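Local coordinates for protein putative sugar isomerase (PDB 3LMZ) that probably isomerises a sugar, having a xylose isomerase-like TIM barrel, although its substrate and true function remain unestablished, at residues P12-P17 and M218-N223; G108-E113 and F127-H132; K120-Y125 and D155-M160; D167-C172 and S196-V201; I203-G208 and A244-Y249. One frame throughout, in Å; residues are numbered along the deposited sequence.

Contact 1: P12-P17 and M218-N223; sequences PKAVNP and MMREVN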
# COMPACT_ATOMS: atom_id res chain seq x y z
N PRO A 12 19.68 -0.25 -0.09
CA PRO A 12 19.26 -1.54 0.44
C PRO A 12 18.14 -1.39 1.43
O PRO A 12 18.19 -0.47 2.22
CB PRO A 12 20.53 -2.06 1.16
CG PRO A 12 21.61 -1.40 0.52
CD PRO A 12 21.13 -0.03 0.11
N LYS A 13 17.18 -2.31 1.40
CA LYS A 13 16.12 -2.31 2.41
C LYS A 13 16.67 -2.67 3.78
O LYS A 13 17.53 -3.54 3.90
CB LYS A 13 15.02 -3.26 2.05
CG LYS A 13 14.33 -2.85 0.77
CD LYS A 13 13.26 -3.79 0.31
CE LYS A 13 12.57 -3.26 -0.91
NZ LYS A 13 11.52 -4.19 -1.35
N ALA A 14 16.16 -1.97 4.80
CA ALA A 14 16.57 -2.20 6.19
C ALA A 14 16.26 -3.63 6.63
O ALA A 14 15.34 -4.27 6.13
CB ALA A 14 15.93 -1.16 7.12
N VAL A 15 17.11 -4.13 7.53
CA VAL A 15 16.93 -5.46 8.14
C VAL A 15 16.07 -5.32 9.37
O VAL A 15 16.24 -4.38 10.14
CB VAL A 15 18.31 -6.07 8.53
CG1 VAL A 15 18.16 -7.38 9.28
CG2 VAL A 15 19.18 -6.24 7.27
N ASN A 16 15.08 -6.21 9.50
CA ASN A 16 14.18 -6.18 10.66
C ASN A 16 14.08 -7.55 11.26
O ASN A 16 14.15 -8.55 10.57
CB ASN A 16 12.78 -5.74 10.22
CG ASN A 16 12.75 -4.30 9.71
OD1 ASN A 16 12.99 -3.38 10.49
ND2 ASN A 16 12.45 -4.09 8.41
N PRO A 17 13.94 -7.63 12.58
CA PRO A 17 13.90 -8.95 13.26
C PRO A 17 12.55 -9.68 13.24
O PRO A 17 12.48 -10.88 13.55
CB PRO A 17 14.23 -8.60 14.70
CG PRO A 17 13.69 -7.20 14.89
CD PRO A 17 13.91 -6.50 13.53
N MSE A 218 11.73 0.45 17.71
CA MSE A 218 11.66 -0.21 18.99
C MSE A 218 11.75 -1.72 18.89
O MSE A 218 12.34 -2.41 19.75
CB MSE A 218 10.40 0.20 19.79
CG MSE A 218 10.40 -0.33 21.22
SE MSE A 218 11.92 0.17 22.29
CE MSE A 218 11.61 2.08 22.39
N MSE A 219 11.18 -2.27 17.83
CA MSE A 219 11.27 -3.72 17.63
C MSE A 219 12.69 -4.16 17.39
O MSE A 219 13.10 -5.23 17.82
CB MSE A 219 10.33 -4.22 16.53
CG MSE A 219 8.84 -4.11 16.88
SE MSE A 219 7.64 -4.91 15.59
CE MSE A 219 7.85 -3.53 14.25
N ARG A 220 13.43 -3.31 16.67
CA ARG A 220 14.87 -3.55 16.49
C ARG A 220 15.58 -3.43 17.85
O ARG A 220 16.40 -4.27 18.20
CB ARG A 220 15.45 -2.57 15.50
CG ARG A 220 15.01 -2.75 14.08
CD ARG A 220 15.47 -1.60 13.21
NE ARG A 220 14.81 -1.65 11.91
CZ ARG A 220 14.79 -0.63 11.08
NH1 ARG A 220 15.43 0.49 11.43
NH2 ARG A 220 14.16 -0.73 9.91
N GLU A 221 15.24 -2.41 18.63
CA GLU A 221 15.92 -2.16 19.90
C GLU A 221 15.71 -3.31 20.90
O GLU A 221 16.69 -3.65 21.63
CB GLU A 221 15.48 -0.80 20.47
CG GLU A 221 15.88 -0.56 21.90
CD GLU A 221 15.39 0.78 22.46
OE1 GLU A 221 15.24 1.75 21.67
OE2 GLU A 221 15.16 0.86 23.69
N VAL A 222 14.51 -3.89 20.96
CA VAL A 222 14.24 -4.99 21.90
C VAL A 222 14.39 -6.35 21.26
O VAL A 222 14.18 -7.38 21.92
CB VAL A 222 12.81 -4.88 22.51
CG1 VAL A 222 12.61 -3.52 23.23
CG2 VAL A 222 11.76 -5.13 21.47
N ASN A 223 14.78 -6.36 19.98
CA ASN A 223 14.91 -7.57 19.18
C ASN A 223 13.65 -8.45 19.23
O ASN A 223 13.72 -9.61 19.56
CB ASN A 223 16.18 -8.33 19.55
CG ASN A 223 16.58 -9.36 18.52
OD1 ASN A 223 16.54 -9.11 17.30
ND2 ASN A 223 16.97 -10.52 19.00
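Asn16 and Arg220 carry a small surface contact, a polar clasp backed by a proline, which joins the irregular loop before strand 19-22 to the C-terminal end of helix 212-221. The guanidinium grips side-on: Arg220 NE and NH2 both donate to the single oxygen Asn16 OD1, at 2.9 Å and 3.0 Å. OD1 lies close to the guanidinium plane, while both donors reach it from the same face of the amide, the two flat groups being turned 21° apart. Sharing one acceptor leaves the bonds somewhat bent, 148° at NE and 142° at NH2. The arginine chain runs extended from CG to NE, and Arg220 NH2 ends 3.3 Å from Ala14 CB. Nearer the helix, Pro17 crosses the arginine stem at about a right angle, with Pro17 CD 3.9 Å from Arg220 CG. Pro17 CG also sits 3.6 Å from the carbonyl oxygen Met219 O, and Pro17 CB 3.5 Å from Asn223 OD1. Arg220 NH1 bonds Thr257 O at the C terminus, and Asn16 ND2 bonds Ser254 O near the end of helix 240-256. An alanine in place of Arg220 would probably leave Asn16 OD1 without its two donors and its amide less firmly oriented. Asn223, with positive phi, closes the helix in a Schellman motif, and strand 227-230, which follows, pairs in parallel with strand 19-22 in the TIM barrel.

Contact 2: G108-E113 and F127-H132; sequences GVPNYE and FHYAIH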
# COMPACT_ATOMS: atom_id res chain seq x y z
N GLY A 108 -4.80 -16.24 22.68
CA GLY A 108 -5.97 -16.59 23.49
C GLY A 108 -6.60 -15.42 24.22
O GLY A 108 -5.97 -14.36 24.37
N VAL A 109 -7.85 -15.64 24.64
CA VAL A 109 -8.50 -14.74 25.54
C VAL A 109 -9.11 -15.58 26.66
O VAL A 109 -10.27 -15.96 26.58
CB VAL A 109 -9.55 -13.86 24.82
CG1 VAL A 109 -10.12 -12.77 25.77
CG2 VAL A 109 -8.90 -13.23 23.57
N PRO A 110 -8.32 -15.89 27.70
CA PRO A 110 -8.85 -16.72 28.84
C PRO A 110 -9.48 -15.83 29.90
O PRO A 110 -8.90 -14.77 30.24
CB PRO A 110 -7.60 -17.37 29.37
CG PRO A 110 -6.51 -16.38 29.10
CD PRO A 110 -6.92 -15.53 27.90
N ASN A 111 -10.56 -16.30 30.51
CA ASN A 111 -11.11 -15.60 31.66
C ASN A 111 -9.97 -15.45 32.70
O ASN A 111 -9.10 -16.34 32.86
CB ASN A 111 -12.24 -16.42 32.32
CG ASN A 111 -13.51 -16.50 31.47
OD1 ASN A 111 -13.51 -16.13 30.31
ND2 ASN A 111 -14.59 -16.99 32.07
N TYR A 112 -9.95 -14.34 33.42
CA TYR A 112 -8.86 -14.10 34.41
C TYR A 112 -8.67 -15.27 35.36
O TYR A 112 -7.55 -15.63 35.68
CB TYR A 112 -9.17 -12.87 35.30
CG TYR A 112 -8.99 -11.51 34.65
CD1 TYR A 112 -7.82 -11.14 34.03
CD2 TYR A 112 -9.97 -10.53 34.79
CE1 TYR A 112 -7.68 -9.92 33.43
CE2 TYR A 112 -9.81 -9.25 34.22
CZ TYR A 112 -8.66 -8.96 33.53
OH TYR A 112 -8.42 -7.73 32.93
N GLU A 113 -9.76 -15.84 35.83
CA GLU A 113 -9.67 -16.91 36.83
C GLU A 113 -9.04 -18.17 36.30
O GLU A 113 -8.73 -19.09 37.06
CB GLU A 113 -11.04 -17.20 37.47
CG GLU A 113 -12.09 -17.87 36.62
CD GLU A 113 -12.89 -16.94 35.70
OE1 GLU A 113 -12.64 -15.69 35.65
OE2 GLU A 113 -13.82 -17.49 35.01
N PHE A 127 4.38 -24.57 25.15
CA PHE A 127 3.92 -23.59 24.17
C PHE A 127 3.95 -22.18 24.80
O PHE A 127 3.88 -22.03 26.03
CB PHE A 127 2.43 -23.85 23.75
CG PHE A 127 2.20 -25.13 23.00
CD1 PHE A 127 3.20 -25.83 22.39
CD2 PHE A 127 0.88 -25.59 22.86
CE1 PHE A 127 2.94 -27.01 21.68
CE2 PHE A 127 0.61 -26.73 22.15
CZ PHE A 127 1.62 -27.43 21.56
N HIS A 128 4.10 -21.17 23.95
CA HIS A 128 3.86 -19.79 24.34
C HIS A 128 2.37 -19.50 24.13
O HIS A 128 1.70 -20.06 23.26
CB HIS A 128 4.74 -18.84 23.56
CG HIS A 128 6.17 -18.79 24.04
ND1 HIS A 128 7.07 -19.80 23.77
CD2 HIS A 128 6.84 -17.86 24.76
CE1 HIS A 128 8.24 -19.48 24.30
NE2 HIS A 128 8.13 -18.30 24.89
N TYR A 129 1.85 -18.59 24.95
CA TYR A 129 0.47 -18.21 24.99
C TYR A 129 0.39 -16.68 25.06
O TYR A 129 0.90 -16.08 26.00
CB TYR A 129 -0.21 -18.82 26.22
CG TYR A 129 -1.70 -18.70 26.26
CD1 TYR A 129 -2.30 -17.50 26.65
CD2 TYR A 129 -2.55 -19.76 25.97
CE1 TYR A 129 -3.67 -17.37 26.70
CE2 TYR A 129 -3.91 -19.64 26.03
CZ TYR A 129 -4.47 -18.47 26.44
OH TYR A 129 -5.84 -18.36 26.49
N ALA A 130 -0.22 -16.07 24.05
CA ALA A 130 -0.26 -14.63 23.88
C ALA A 130 -1.71 -14.16 24.05
O ALA A 130 -2.54 -14.48 23.23
CB ALA A 130 0.26 -14.22 22.49
N ILE A 131 -1.97 -13.41 25.11
CA ILE A 131 -3.32 -12.90 25.43
C ILE A 131 -3.60 -11.65 24.55
O ILE A 131 -2.83 -10.67 24.57
CB ILE A 131 -3.47 -12.53 26.92
CG1 ILE A 131 -3.29 -13.76 27.81
CG2 ILE A 131 -4.83 -11.85 27.14
CD1 ILE A 131 -3.02 -13.49 29.24
N HIS A 132 -4.72 -11.69 23.80
CA HIS A 132 -5.08 -10.55 22.93
C HIS A 132 -5.78 -9.45 23.72
O HIS A 132 -6.95 -9.59 24.05
CB HIS A 132 -5.94 -10.98 21.72
CG HIS A 132 -6.09 -9.89 20.71
ND1 HIS A 132 -7.16 -9.76 19.87
CD2 HIS A 132 -5.28 -8.83 20.43
CE1 HIS A 132 -7.01 -8.68 19.11
NE2 HIS A 132 -5.88 -8.09 19.43
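Gly108, Tyr129 and Pro110 bury the most surface where strands 105-110 and 128-132 pair in parallel at Gly108 and Ile131. Gly108 bonds on both sides of Ile131: Gly108 N donates to Ala130 O at 2.9 Å, and Gly108 O accepts from His132 N at 3.0 Å. Between these two bonds the same oxygen takes a CA-H...O contact from Ile131 CA at 3.2 Å. Tyr129 reaches over from the neighbouring strand, its CG anti to the backbone N (chi1 -170°), and its hydroxyl fills the place beside the glycine. Tyr129 OH is 3.5 Å from Gly108 CA, so a CB on Gly108 would run into it. Pro110 meets the tyrosine tip to tip, with Pro110 CD and CG each 3.3 Å from Tyr129 OH, and CD also rests on Ile131 CG1 at 4.0 Å. The hydroxyl is buried here and has no polar partner in the model. Beyond the pairing, His132 turns its ring to Asp163 through NE2 and to a bound citrate, probably from the crystallisation liquor, through ND1. Helix 115-125 connects the two parallel strands, a beta-alpha-beta unit of the TIM barrel, in which the C-terminal ends of the strands typically line the active site.

Contact 3: K120-Y125 and D155-M160; sequences KKVKEY and DPRIGM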
# COMPACT_ATOMS: atom_id res chain seq x y z
N LYS A 120 -0.54 -24.07 33.97
CA LYS A 120 -0.41 -25.53 33.97
C LYS A 120 -0.23 -26.07 32.55
O LYS A 120 0.64 -26.93 32.27
CB LYS A 120 -1.68 -26.17 34.61
CG LYS A 120 -1.61 -27.63 34.82
CD LYS A 120 -2.97 -28.21 35.27
CE LYS A 120 -2.97 -28.66 36.64
NZ LYS A 120 -4.29 -29.27 36.99
N LYS A 121 -1.00 -25.54 31.59
CA LYS A 121 -0.99 -26.07 30.23
C LYS A 121 0.26 -25.65 29.43
O LYS A 121 0.83 -26.49 28.73
CB LYS A 121 -2.30 -25.69 29.50
CG LYS A 121 -3.51 -26.50 30.01
CD LYS A 121 -3.48 -27.92 29.42
CE LYS A 121 -4.46 -28.88 30.03
NZ LYS A 121 -4.46 -30.18 29.25
N VAL A 122 0.78 -24.44 29.67
CA VAL A 122 2.00 -24.08 28.99
C VAL A 122 3.13 -24.96 29.50
O VAL A 122 4.01 -25.30 28.70
CB VAL A 122 2.42 -22.56 29.02
CG1 VAL A 122 1.38 -21.65 28.35
CG2 VAL A 122 2.69 -22.05 30.40
N LYS A 123 3.12 -25.39 30.78
CA LYS A 123 4.13 -26.32 31.30
C LYS A 123 4.01 -27.71 30.67
O LYS A 123 5.00 -28.34 30.35
CB LYS A 123 4.01 -26.40 32.82
CG LYS A 123 4.51 -25.14 33.51
CD LYS A 123 4.27 -25.20 35.03
CE LYS A 123 5.07 -24.17 35.81
NZ LYS A 123 4.79 -22.70 35.46
N GLU A 124 2.78 -28.17 30.51
CA GLU A 124 2.51 -29.48 29.97
C GLU A 124 2.94 -29.59 28.52
O GLU A 124 3.50 -30.61 28.08
CB GLU A 124 1.02 -29.80 30.11
CG GLU A 124 0.63 -31.11 29.49
CD GLU A 124 -0.84 -31.43 29.53
OE1 GLU A 124 -1.65 -30.58 29.98
OE2 GLU A 124 -1.22 -32.54 29.06
N TYR A 125 2.70 -28.56 27.72
CA TYR A 125 2.88 -28.60 26.27
C TYR A 125 4.15 -27.88 25.77
O TYR A 125 4.57 -28.09 24.63
CB TYR A 125 1.68 -27.99 25.54
CG TYR A 125 0.50 -28.87 25.48
CD1 TYR A 125 -0.35 -28.97 26.57
CD2 TYR A 125 0.21 -29.62 24.35
CE1 TYR A 125 -1.44 -29.81 26.55
CE2 TYR A 125 -0.89 -30.45 24.29
CZ TYR A 125 -1.72 -30.56 25.40
OH TYR A 125 -2.80 -31.41 25.36
N ASP A 155 4.12 -18.20 34.60
CA ASP A 155 5.13 -18.81 33.77
C ASP A 155 5.60 -17.80 32.69
O ASP A 155 4.79 -17.07 32.12
CB ASP A 155 4.51 -20.02 33.07
CG ASP A 155 5.52 -20.92 32.42
OD1 ASP A 155 6.04 -20.49 31.35
OD2 ASP A 155 5.82 -22.00 32.99
N PRO A 156 6.92 -17.78 32.42
CA PRO A 156 7.47 -16.88 31.41
C PRO A 156 6.89 -17.03 30.01
O PRO A 156 7.01 -16.10 29.18
CB PRO A 156 8.93 -17.25 31.41
CG PRO A 156 9.20 -17.77 32.71
CD PRO A 156 7.97 -18.49 33.16
N ARG A 157 6.28 -18.20 29.69
CA ARG A 157 5.68 -18.44 28.40
C ARG A 157 4.27 -17.85 28.17
O ARG A 157 3.72 -17.98 27.10
CB ARG A 157 5.70 -19.94 28.12
CG ARG A 157 7.09 -20.53 27.89
CD ARG A 157 7.10 -22.02 28.00
NE ARG A 157 6.85 -22.46 29.37
CZ ARG A 157 7.07 -23.68 29.84
NH1 ARG A 157 7.57 -24.65 29.06
NH2 ARG A 157 6.85 -23.96 31.13
N ILE A 158 3.72 -17.19 29.20
CA ILE A 158 2.47 -16.50 29.12
C ILE A 158 2.72 -15.00 28.98
O ILE A 158 3.43 -14.39 29.75
CB ILE A 158 1.58 -16.74 30.32
CG1 ILE A 158 1.37 -18.23 30.59
CG2 ILE A 158 0.26 -16.03 30.08
CD1 ILE A 158 0.62 -18.56 31.92
N GLY A 159 2.18 -14.42 27.92
CA GLY A 159 2.31 -12.98 27.69
C GLY A 159 1.12 -12.42 26.92
O GLY A 159 -0.00 -12.86 27.07
N MSE A 160 1.46 -11.50 26.03
CA MSE A 160 0.48 -10.72 25.27
C MSE A 160 0.71 -10.80 23.77
O MSE A 160 1.82 -11.00 23.28
CB MSE A 160 0.47 -9.23 25.69
CG MSE A 160 1.71 -8.42 25.27
SE MSE A 160 1.64 -6.66 26.03
CE MSE A 160 2.08 -7.16 27.82
O HOH W 1 7.52 -27.50 29.81
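Asp155 OD2 is gripped by two cations, Lys123 NZ from helix 115-125 and Arg157 NH2 from its own turn. The lysine is 2.8 Å from OD2 and uses the anti lone pair; Arg157 NH2, at 2.9 Å, comes from the syn side, 24° out of the carboxylate plane. A bend at the last torsion of Lys123 (chi4 61°) places NZ there, and the ammonium has a second carboxylate in Asp119. Asp155 OD1 is doubly held as well, by Arg157 NE at 2.9 Å and, on its anti lone pair, by Arg157 N at 2.8 Å. The backbone bond makes an Asx turn inside the type I beta turn from Asp155 to Ile158, which leads into strand 158-163 of the TIM barrel as the helix packs alongside. Clamped side-on by the carboxylate, the guanidinium lies flat above the last turn of the helix, with Val122 O 3.6 Å over its centre. An alanine in place of Asp155 would probably open the Asx turn and leave Arg157 NE, Arg157 NH2 and Lys123 NZ without this carboxylate, the guanidinium then held less firmly over Val122 O. Asp126 also pairs with Arg157 NH1, and water 1 bridges that nitrogen to Lys123 O. Apolar packing adds to this: Val122 CG2 lies 3.7 Å from Asp155 CG and 4.0 Å from Ile158 CG1.

Contact 4: D167-C172 and S196-V201; sequences DLRNGC and SSKAGV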
# COMPACT_ATOMS: atom_id res chain seq x y z
N ASP A 167 -4.32 -0.74 22.15
CA ASP A 167 -3.53 -0.12 23.20
C ASP A 167 -3.63 1.42 23.11
O ASP A 167 -3.86 2.08 24.11
CB ASP A 167 -2.07 -0.60 23.10
CG ASP A 167 -1.31 -0.61 24.44
OD1 ASP A 167 -1.85 -1.06 25.48
OD2 ASP A 167 -0.13 -0.22 24.36
N LEU A 168 -3.45 1.96 21.90
CA LEU A 168 -3.48 3.40 21.73
C LEU A 168 -4.88 3.92 22.05
O LEU A 168 -5.04 4.98 22.66
CB LEU A 168 -3.01 3.86 20.37
CG LEU A 168 -2.73 5.37 20.18
CD1 LEU A 168 -1.38 5.80 20.75
CD2 LEU A 168 -2.78 5.79 18.69
N ARG A 169 -5.93 3.18 21.66
CA ARG A 169 -7.31 3.59 21.96
C ARG A 169 -7.60 3.59 23.45
O ARG A 169 -8.50 4.35 23.89
CB ARG A 169 -8.32 2.72 21.25
CG ARG A 169 -8.33 2.98 19.75
CD ARG A 169 -9.30 2.02 19.02
NE ARG A 169 -10.65 2.18 19.52
CZ ARG A 169 -11.30 1.28 20.29
NH1 ARG A 169 -10.76 0.14 20.62
NH2 ARG A 169 -12.55 1.56 20.71
N ASN A 170 -6.88 2.78 24.23
CA ASN A 170 -6.98 2.85 25.66
C ASN A 170 -6.18 4.01 26.27
O ASN A 170 -6.15 4.13 27.53
CB ASN A 170 -6.58 1.54 26.35
CG ASN A 170 -7.36 1.31 27.63
OD1 ASN A 170 -8.59 1.38 27.64
ND2 ASN A 170 -6.64 1.06 28.72
N GLY A 171 -5.57 4.87 25.45
CA GLY A 171 -4.73 5.95 25.96
C GLY A 171 -3.29 5.59 26.36
O GLY A 171 -2.60 6.36 27.06
N CYS A 172 -2.80 4.46 25.82
CA CYS A 172 -1.47 3.93 26.11
C CYS A 172 -0.61 4.15 24.90
O CYS A 172 -1.14 4.25 23.79
CB CYS A 172 -1.53 2.46 26.46
SG CYS A 172 -2.60 2.08 27.88
N SER A 196 -6.43 8.32 19.81
CA SER A 196 -5.99 7.62 21.01
C SER A 196 -7.09 7.65 22.10
O SER A 196 -6.85 8.06 23.25
CB SER A 196 -4.70 8.26 21.53
OG SER A 196 -4.84 9.68 21.67
N SER A 197 -8.28 7.17 21.75
CA SER A 197 -9.45 7.12 22.62
C SER A 197 -10.40 6.07 22.13
O SER A 197 -10.25 5.53 21.05
CB SER A 197 -10.18 8.48 22.62
OG SER A 197 -10.79 8.75 21.37
N LYS A 198 -11.40 5.78 22.93
CA LYS A 198 -12.46 4.84 22.54
C LYS A 198 -13.14 5.21 21.21
O LYS A 198 -13.51 4.32 20.42
CB LYS A 198 -13.49 4.66 23.69
CG LYS A 198 -14.66 3.73 23.34
CD LYS A 198 -15.74 3.69 24.44
CE LYS A 198 -15.45 2.64 25.48
NZ LYS A 198 -16.66 2.30 26.31
N ALA A 199 -13.24 6.51 20.95
CA ALA A 199 -13.81 7.03 19.70
C ALA A 199 -12.94 6.80 18.47
O ALA A 199 -13.43 6.97 17.34
CB ALA A 199 -14.15 8.53 19.80
N GLY A 200 -11.67 6.46 18.66
CA GLY A 200 -10.81 6.11 17.52
C GLY A 200 -11.36 4.90 16.79
O GLY A 200 -11.73 3.91 17.41
N VAL A 201 -11.44 4.99 15.45
CA VAL A 201 -11.84 3.85 14.64
C VAL A 201 -10.69 3.37 13.76
O VAL A 201 -9.69 4.05 13.59
CB VAL A 201 -13.06 4.18 13.80
CG1 VAL A 201 -14.20 4.66 14.73
CG2 VAL A 201 -12.74 5.24 12.73
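Arg169 hooks its side chain round the type I beta turn from Ser197 to Gly200, joining the end of helix 164-169, in the TIM-barrel region, to the loop that links the antiparallel strands 185-193 and 202-203. The helix closes in a Schellman motif, Gly171 having positive phi. From it the arginine sets out with CG anti to its carbonyl carbon (chi1 -71°), continues straight to CD, and bends at chi3 (60°), which brings NE round to the turn. Its stem passes the carbonyl of Ser197, whose oxygen stands 3.4 Å from Arg169 CG. Ser197 O is itself fixed by Gly200 N within the turn. At the head, two nitrogens take two backbone oxygens. Arg169 NH2 meets Lys198 O at 2.9 Å near the guanidinium plane, in the carbonyl plane and on a lone pair; Arg169 NE meets Gly200 O at 2.9 Å, but that oxygen is tilted well out of the guanidinium plane and the bond is bent to 134°. NH2 also forms a salt bridge with Asp137, so the turn and an acid share one guanidinium. Gly200 has no CB where one would point at the arginine stem. Leu168, with CG anti to its backbone N, lays CG against Ser196 CB at 3.7 Å, and Val7 of the second subunit packs on both residues. The backbones also come close: Arg169 O is 3.1 Å from Ser197 C and 3.4 Å from Lys198 N, at an angle too poor for a hydrogen bond.

Contact 5: I203-G208 and A244-Y249; sequences IEIGRG and AESIGY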
# COMPACT_ATOMS: atom_id res chain seq x y z
N ILE A 203 -8.48 2.47 10.51
CA ILE A 203 -8.17 3.17 9.27
C ILE A 203 -6.94 2.53 8.64
O ILE A 203 -6.18 1.88 9.33
CB ILE A 203 -8.01 4.71 9.51
CG1 ILE A 203 -8.09 5.51 8.20
CG2 ILE A 203 -6.73 5.05 10.33
CD1 ILE A 203 -8.22 7.01 8.42
N GLU A 204 -6.71 2.82 7.38
CA GLU A 204 -5.57 2.29 6.63
C GLU A 204 -4.29 2.72 7.34
O GLU A 204 -4.18 3.86 7.75
CB GLU A 204 -5.61 2.85 5.20
CG GLU A 204 -6.74 2.33 4.38
CD GLU A 204 -8.04 3.12 4.48
OE1 GLU A 204 -8.30 3.88 5.45
OE2 GLU A 204 -8.91 2.99 3.55
N ILE A 205 -3.29 1.82 7.39
CA ILE A 205 -2.03 2.11 8.01
C ILE A 205 -1.39 3.28 7.30
O ILE A 205 -1.31 3.34 6.06
CB ILE A 205 -1.08 0.88 8.01
CG1 ILE A 205 -1.62 -0.14 9.02
CG2 ILE A 205 0.38 1.31 8.27
CD1 ILE A 205 -0.76 -1.38 9.16
N GLY A 206 -0.97 4.26 8.11
CA GLY A 206 -0.38 5.49 7.62
C GLY A 206 -1.32 6.68 7.70
O GLY A 206 -0.85 7.83 7.79
N ARG A 207 -2.62 6.42 7.63
CA ARG A 207 -3.65 7.47 7.69
C ARG A 207 -4.01 7.88 9.11
O ARG A 207 -4.68 8.89 9.29
CB ARG A 207 -4.93 7.06 6.95
CG ARG A 207 -4.72 6.79 5.52
CD ARG A 207 -6.05 6.66 4.82
NE ARG A 207 -6.04 6.09 3.48
CZ ARG A 207 -7.07 6.10 2.67
NH1 ARG A 207 -8.17 6.77 2.99
NH2 ARG A 207 -6.95 5.52 1.52
N GLY A 208 -3.70 7.04 10.08
CA GLY A 208 -4.10 7.23 11.47
C GLY A 208 -3.01 7.77 12.35
O GLY A 208 -2.13 8.49 11.91
N ALA A 244 -4.36 -3.84 1.23
CA ALA A 244 -3.15 -3.69 0.35
C ALA A 244 -2.46 -2.36 0.54
O ALA A 244 -1.24 -2.32 0.67
CB ALA A 244 -3.58 -3.86 -1.12
N GLU A 245 -3.24 -1.28 0.72
CA GLU A 245 -2.62 0.01 1.02
C GLU A 245 -1.88 -0.05 2.35
O GLU A 245 -0.76 0.44 2.48
CB GLU A 245 -3.67 1.12 1.12
CG GLU A 245 -3.08 2.50 1.44
CD GLU A 245 -4.10 3.64 1.52
OE1 GLU A 245 -5.23 3.45 0.97
OE2 GLU A 245 -3.71 4.69 2.06
N SER A 246 -2.49 -0.68 3.36
CA SER A 246 -1.87 -0.75 4.66
C SER A 246 -0.55 -1.54 4.61
O SER A 246 0.46 -1.16 5.26
CB SER A 246 -2.79 -1.45 5.64
OG SER A 246 -3.98 -0.75 5.93
N ILE A 247 -0.52 -2.64 3.86
CA ILE A 247 0.66 -3.46 3.68
C ILE A 247 1.75 -2.66 2.96
O ILE A 247 2.95 -2.71 3.33
CB ILE A 247 0.29 -4.81 2.99
CG1 ILE A 247 -0.51 -5.71 3.94
CG2 ILE A 247 1.56 -5.47 2.45
CD1 ILE A 247 0.16 -6.11 5.26
N GLY A 248 1.38 -1.96 1.90
CA GLY A 248 2.36 -1.12 1.22
C GLY A 248 3.01 -0.08 2.09
O GLY A 248 4.19 0.10 2.08
N TYR A 249 2.18 0.63 2.87
CA TYR A 249 2.68 1.65 3.75
C TYR A 249 3.64 0.98 4.77
O TYR A 249 4.75 1.42 5.05
CB TYR A 249 1.57 2.40 4.44
CG TYR A 249 1.98 3.75 5.01
CD1 TYR A 249 2.66 3.83 6.19
CD2 TYR A 249 1.67 4.94 4.33
CE1 TYR A 249 3.09 5.10 6.69
CE2 TYR A 249 2.07 6.16 4.81
CZ TYR A 249 2.78 6.24 5.98
OH TYR A 249 3.19 7.46 6.43
O HOH W 2 -1.63 5.12 3.77
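Glu204 and Glu245 cross obliquely where a type II beta turn, Glu204 to Arg207, lies on helix 240-256 of the TIM barrel, at the interface with the second subunit. Glu204 OE2 stays 4.5 Å from Glu245 OE1, a like-charge approach that Arg207 probably offsets. A bend at chi2 of Glu204 places its carboxyl carbon CD over the centre of the Arg207 guanidinium, 3.6 Å above the plane, and its OE1 pairs with Lys234. Next, Ile205 N donates to Ser246 OG at 3.0 Å in a nearly straight bond (169°), while that hydroxyl also bonds Gly242 O in its own helix. The isoleucine side chain lies against Ser246 CB and, through CG2, the Tyr249 ring. Gly206, with phi 104°, sets its CA squarely over one face of that ring, 3.5 Å from the centroid and 8° off the normal, a CH-pi contact that a CB would turn into a clash. Tyr249 OH goes on to Asp255 of the second subunit. Arg207 then grips Glu245 side-on, with NE 3.1 Å from OE2 and NH2 2.7 Å from OE1, the latter on its syn lone pair. Lys251 of the second subunit is a further partner of OE2. Water 2 spans helix and turn, donating to Glu245 OE2 at 2.7 Å and to Ile205 O at 2.9 Å.

Overall arrangement
From the N terminus, 12-17 waits until 218-223 to close contact 1, the long loop in which contacts 2, 3 and 4 are nested. Contact 2 ties strands 105-110 and 128-132. Contact 3 crosses it, running from helix 115-125 to the start of strand 158-163; the two touch where Ile131 and Gly159 bond in the sheet. Contact 4 follows in series, binding helix 164-169 to the loop after strand 185-193. Contact 5 starts just downstream, opens within contact 1's loop and closes beyond it on helix 240-256, so these two cross. Contacts 3 and 5 lie on opposite sides of the chain's centre, and contacts 1, 4 and 5 all meet the second subunit.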